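Local coordinates for E1 (Kluyveromyces marxianus, PDB 3VX6), which activates the ubiquitin-like proteins Atg12 and Atg8 as an E1-like enzyme for their conjugation in autophagy and cytoplasm-to-vacuole transport, at residues Q16-S21 with V57-L62. Sequence-based numbering, arbitrary orientation.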
loop_
_atom_site.group_PDB
_atom_site.type_symbol
_atom_site.label_atom_id
_atom_site.label_comp_id
_atom_site.label_asym_id
_atom_site.label_seq_id
_atom_site.Cartn_x
_atom_site.Cartn_y
_atom_site.Cartn_z
ATOM N N GLN A 16 -5.592 7.257 2.185
ATOM C CA GLN A 16 -6.929 7.777 2.447
ATOM C C GLN A 16 -7.598 7.657 1.084
ATOM O O GLN A 16 -7.114 8.207 0.092
ATOM C CB GLN A 16 -6.903 9.236 2.892
ATOM C CG GLN A 16 -8.295 9.836 3.015
ATOM C CD GLN A 16 -8.325 11.122 3.827
ATOM O OE1 GLN A 16 -9.336 11.825 3.859
ATOM N NE2 GLN A 16 -7.217 11.430 4.495
ATOM N N SER A 17 -8.688 6.909 1.025
ATOM C CA SER A 17 -9.362 6.724 -0.242
ATOM C C SER A 17 -10.105 7.975 -0.677
ATOM O O SER A 17 -10.544 8.801 0.137
ATOM C CB SER A 17 -10.332 5.539 -0.182
ATOM O OG SER A 17 -11.452 5.810 0.637
ATOM N N PHE A 18 -10.211 8.117 -1.985
ATOM C CA PHE A 18 -10.921 9.225 -2.581
ATOM C C PHE A 18 -11.581 8.653 -3.784
ATOM O O PHE A 18 -10.997 8.617 -4.871
ATOM C CB PHE A 18 -9.970 10.341 -2.981
ATOM C CG PHE A 18 -9.743 11.322 -1.893
ATOM C CD1 PHE A 18 -10.733 12.243 -1.573
ATOM C CD2 PHE A 18 -8.583 11.281 -1.137
ATOM C CE1 PHE A 18 -10.579 13.110 -0.512
ATOM C CE2 PHE A 18 -8.414 12.139 -0.074
ATOM C CZ PHE A 18 -9.417 13.061 0.246
ATOM N N VAL A 19 -12.795 8.162 -3.579
ATOM C CA VAL A 19 -13.522 7.575 -4.677
ATOM C C VAL A 19 -14.543 8.565 -5.217
ATOM O O VAL A 19 -15.622 8.762 -4.650
ATOM C CB VAL A 19 -14.198 6.255 -4.251
ATOM C CG1 VAL A 19 -13.175 5.351 -3.593
ATOM C CG2 VAL A 19 -15.333 6.525 -3.293
ATOM N N ASP A 20 -14.165 9.215 -6.310
ATOM C CA ASP A 20 -15.051 10.156 -6.964
ATOM C C ASP A 20 -16.241 9.315 -7.417
ATOM O O ASP A 20 -16.081 8.129 -7.731
ATOM C CB ASP A 20 -14.363 10.783 -8.183
ATOM C CG ASP A 20 -15.201 11.872 -8.830
ATOM O OD1 ASP A 20 -16.341 11.578 -9.260
ATOM O OD2 ASP A 20 -14.721 13.025 -8.905
ATOM N N SER A 21 -17.428 9.917 -7.441
ATOM C CA SER A 21 -18.615 9.187 -7.869
ATOM C C SER A 21 -18.331 8.559 -9.230
ATOM O O SER A 21 -18.924 7.540 -9.582
ATOM C CB SER A 21 -19.829 10.120 -7.957
ATOM O OG SER A 21 -19.699 11.043 -9.022
ATOM N N VAL A 57 -1.466 11.509 4.131
ATOM C CA VAL A 57 -1.245 10.144 3.702
ATOM C C VAL A 57 -1.463 10.088 2.207
ATOM O O VAL A 57 -2.174 10.922 1.637
ATOM C CB VAL A 57 -2.183 9.127 4.406
ATOM C CG1 VAL A 57 -1.849 9.058 5.878
ATOM C CG2 VAL A 57 -3.636 9.504 4.198
ATOM N N LEU A 58 -0.823 9.116 1.566
ATOM C CA LEU A 58 -0.960 8.961 0.136
ATOM C C LEU A 58 -2.439 8.999 -0.137
ATOM O O LEU A 58 -3.240 8.467 0.636
ATOM C CB LEU A 58 -0.403 7.617 -0.321
ATOM C CG LEU A 58 -0.689 7.302 -1.787
ATOM C CD1 LEU A 58 0.123 8.241 -2.662
ATOM C CD2 LEU A 58 -0.354 5.857 -2.082
ATOM N N ALA A 59 -2.810 9.650 -1.226
ATOM C CA ALA A 59 -4.210 9.721 -1.571
ATOM C C ALA A 59 -4.423 8.737 -2.675
ATOM O O ALA A 59 -3.802 8.840 -3.739
ATOM C CB ALA A 59 -4.582 11.111 -2.049
ATOM N N ILE A 60 -5.261 7.748 -2.402
ATOM C CA ILE A 60 -5.602 6.776 -3.417
ATOM C C ILE A 60 -6.830 7.439 -4.033
ATOM O O ILE A 60 -7.921 7.396 -3.461
ATOM C CB ILE A 60 -5.996 5.389 -2.814
ATOM C CG1 ILE A 60 -4.753 4.672 -2.268
ATOM C CG2 ILE A 60 -6.704 4.533 -3.868
ATOM C CD1 ILE A 60 -3.715 4.337 -3.308
ATOM N N SER A 61 -6.638 8.108 -5.163
ATOM C CA SER A 61 -7.759 8.753 -5.828
ATOM C C SER A 61 -8.277 7.865 -6.943
ATOM O O SER A 61 -7.658 7.709 -7.997
ATOM C CB SER A 61 -7.366 10.125 -6.362
ATOM O OG SER A 61 -7.517 11.094 -5.344
ATOM N N LEU A 62 -9.424 7.270 -6.669
ATOM C CA LEU A 62 -10.067 6.377 -7.595
ATOM C C LEU A 62 -11.158 7.136 -8.317
ATOM O O LEU A 62 -12.185 7.464 -7.741
ATOM C CB LEU A 62 -10.656 5.186 -6.836
ATOM C CG LEU A 62 -9.649 4.331 -6.072
ATOM C CD1 LEU A 62 -10.364 3.191 -5.372
ATOM C CD2 LEU A 62 -8.620 3.801 -7.036
#
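A two-stranded parallel sheet in the Atg7 N-terminal region joins Gln16-Val19 to Ala59-Leu62, with strand directions 17° apart. Five backbone hydrogen bonds fix the register: Gln16 N to Leu58 O (3.1 Å), Ile60 N to Gln16 O, Phe18 N to Ile60 O, Leu62 N to Phe18 O (2.7 Å) and Asp20 N to Leu62 O. Gln16 and Phe18 thus each bond through both N and O to residues flanking their partners, Ala59 and Ser61, the pattern characteristic of parallel pairing.

The two faces differ. On one, Val19 CG1 lies 4.0 Å from Leu62 CD1, and Ser17 and Ile60 share this side; Ile140 and Phe123, from strands 135-144 and 123-130 of a larger mixed sheet, pack on it, while Ser17 OG bonds Glu263. On the other, Phe18 CD2 comes 4.1 Å from Ala59 CB, while Ser61 OG lies 3.5 Å from Phe18 CB. Val57 CG2 meets Gln16 CB at 3.5 Å, the two side chains crossing at about a right angle.

Beyond the strand, Asp20 OD1 N-caps helix 21-33 through Ser22 N. Main-chain bonding therefore sets the alignment; the Val19-Leu62 face is packed against the adjacent sheet, whereas Phe18 lies on a more open side.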